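Local atomic coordinates of nsp9 (Porcine coronavirus HKU15, PDB entry 5YM6), a protein that binds nucleic acid, probably single-stranded RNA, as a coronavirus replicase subunit, with an affinity that dimerization enhances. Residues B[44-47]-B[48-51]. Sequence-based numbering, arbitrary orientation.
Sequences STKD and NLKT
K46 leaves the backbone with CG beside its own N (chi1 -65°) and bends at chi3 (58°), while N48 sets its CG between N and the carbonyl carbon; these torsions bring the lysine chain against the amide. The two belong to the short loop that joins strand 36-44 to strand 49-55 in the nsp9 beta barrel, and it opens with an ST turn: S44 OG accepts the backbone N-H of K46 at 2.9 Å in a nearly straight bond (163°). Beyond that turn, the methylene chain of K46 passes N48 at a slant, and K46 CE lies 3.1 Å from N48 OD1. The ammonium group is not bonded to this oxygen: K46 NZ goes on to a salt bridge with D18 OD2, which also takes a weak hydrogen bond from N48 ND2. Lysine and asparagine thus converge on one carboxylate, whose charge is probably partly balanced by the ammonium group.

L49, the buried residue here, turns its end into the inside of the bend. Its CD1 methyl rests against S44 CB at 3.6 Å, and CD2 lies 4.1 Å from K46 CB, the leucine and lysine chains crossing roughly at a right angle. V26 and S24 of strand 23-33 also touch this leucine. The hydroxyl of Y85 bonds to both K46 O and L49 N, tying the two limbs of the loop to strand 82-86. D47 instead turns its carboxylate beside the next peptide, the D47 OD1 to N48 N approach being too poorly angled for a bond. Strand 49-55 then carries a classic beta bulge at K50 and T51, opposite Q17. A water lies 2.8 Å from D47 O and 3.2 Å from L49 O, within hydrogen-bonding distance of both carbonyls.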
ATOM      1  N   SER B  44      -5.446   1.009 -18.195  1.00 20.63           N
ATOM      2  CA  SER B  44      -5.807   1.156 -19.595  1.00 21.51           C
ATOM      3  C   SER B  44      -7.204   0.600 -19.786  1.00 22.57           C
ATOM      4  O   SER B  44      -7.631  -0.236 -19.009  1.00 23.48           O
ATOM      5  CB  SER B  44      -4.827   0.397 -20.486  1.00 20.12           C
ATOM      6  OG  SER B  44      -5.279   0.368 -21.824  1.00 24.89           O
ATOM      7  N   THR B  45      -7.902   1.038 -20.827  1.00 27.69           N
ATOM      8  CA  THR B  45      -9.166   0.408 -21.169  1.00 26.99           C
ATOM      9  C   THR B  45      -8.921  -0.855 -22.006  1.00 27.78           C
ATOM     10  O   THR B  45      -9.846  -1.628 -22.259  1.00 27.16           O
ATOM     11  CB  THR B  45     -10.089   1.372 -21.928  1.00 28.67           C
ATOM     12  OG1 THR B  45      -9.386   1.912 -23.050  1.00 31.69           O
ATOM     13  CG2 THR B  45     -10.521   2.512 -21.016  1.00 33.91           C
ATOM     14  N   LYS B  46      -7.678  -1.072 -22.423  1.00 23.60           N
ATOM     15  CA  LYS B  46      -7.339  -2.256 -23.227  1.00 24.49           C
ATOM     16  C   LYS B  46      -7.017  -3.433 -22.312  1.00 27.43           C
ATOM     17  O   LYS B  46      -6.319  -3.258 -21.301  1.00 23.99           O
ATOM     18  CB  LYS B  46      -6.156  -1.973 -24.152  1.00 28.79           C
ATOM     19  CG  LYS B  46      -6.406  -0.919 -25.231  1.00 28.50           C
ATOM     20  CD  LYS B  46      -5.239  -0.859 -26.223  1.00 35.48           C
ATOM     21  CE  LYS B  46      -5.007  -2.219 -26.884  1.00 40.02           C
ATOM     22  NZ  LYS B  46      -3.785  -2.312 -27.750  1.00 35.54           N
ATOM     23  N   ASP B  47      -7.498  -4.627 -22.662  1.00 25.18           N
ATOM     24  CA  ASP B  47      -7.263  -5.797 -21.817  1.00 27.05           C
ATOM     25  C   ASP B  47      -6.120  -6.683 -22.323  1.00 24.63           C
ATOM     26  O   ASP B  47      -5.842  -7.730 -21.736  1.00 28.14           O
ATOM     27  CB  ASP B  47      -8.551  -6.625 -21.667  1.00 28.65           C
ATOM     28  CG  ASP B  47      -8.967  -7.362 -22.951  1.00 31.41           C
ATOM     29  OD1 ASP B  47      -8.389  -7.145 -24.034  1.00 30.03           O
ATOM     30  OD2 ASP B  47      -9.911  -8.172 -22.860  1.00 30.12           O
ATOM     31  N   ASN B  48      -5.432  -6.242 -23.376  1.00 24.09           N
ATOM     32  CA  ASN B  48      -4.434  -7.082 -24.030  1.00 27.36           C
ATOM     33  C   ASN B  48      -3.015  -6.526 -24.018  1.00 25.80           C
ATOM     34  O   ASN B  48      -2.218  -6.856 -24.895  1.00 23.89           O
ATOM     35  CB  ASN B  48      -4.840  -7.363 -25.485  1.00 28.96           C
ATOM     36  CG  ASN B  48      -5.003  -6.094 -26.310  1.00 25.95           C
ATOM     37  OD1 ASN B  48      -5.409  -5.067 -25.796  1.00 30.14           O
ATOM     38  ND2 ASN B  48      -4.679  -6.170 -27.602  1.00 30.96           N
ATOM     39  N   LEU B  49      -2.680  -5.708 -23.024  1.00 22.30           N
ATOM     40  CA  LEU B  49      -1.335  -5.144 -22.976  1.00 20.61           C
ATOM     41  C   LEU B  49      -0.323  -6.187 -22.496  1.00 23.36           C
ATOM     42  O   LEU B  49      -0.602  -6.980 -21.594  1.00 24.96           O
ATOM     43  CB  LEU B  49      -1.295  -3.904 -22.069  1.00 19.05           C
ATOM     44  CG  LEU B  49      -2.275  -2.805 -22.493  1.00 23.46           C
ATOM     45  CD1 LEU B  49      -2.093  -1.570 -21.634  1.00 23.30           C
ATOM     46  CD2 LEU B  49      -2.096  -2.457 -23.980  1.00 26.52           C
ATOM     47  N   LYS B  50       0.861  -6.166 -23.096  1.00 24.33           N
ATOM     48  CA  LYS B  50       1.905  -7.112 -22.741  1.00 25.54           C
ATOM     49  C   LYS B  50       3.131  -6.446 -22.122  1.00 21.03           C
ATOM     50  O   LYS B  50       3.724  -6.977 -21.180  1.00 24.45           O
ATOM     51  CB  LYS B  50       2.321  -7.914 -23.977  1.00 27.20           C
ATOM     52  CG  LYS B  50       3.424  -8.927 -23.711  1.00 35.22           C
ATOM     53  CD  LYS B  50       3.819  -9.658 -24.981  1.00 39.76           C
ATOM     54  CE  LYS B  50       5.035 -10.545 -24.751  1.00 39.46           C
ATOM     55  NZ  LYS B  50       5.449 -11.199 -26.024  1.00 43.80           N
ATOM     56  N   THR B  51       3.531  -5.300 -22.652  1.00 22.13           N
ATOM     57  CA  THR B  51       4.717  -4.623 -22.144  1.00 21.52           C
ATOM     58  C   THR B  51       4.481  -3.133 -22.019  1.00 24.85           C
ATOM     59  O   THR B  51       3.530  -2.587 -22.585  1.00 21.91           O
ATOM     60  CB  THR B  51       5.972  -4.859 -23.039  1.00 26.16           C
ATOM     61  OG1 THR B  51       5.776  -4.287 -24.342  1.00 26.99           O
ATOM     62  CG2 THR B  51       6.286  -6.340 -23.168  1.00 28.13           C
TER
HETATM   63  O   HOH W   1      -3.264  -8.668 -21.244  1.00 32.84           O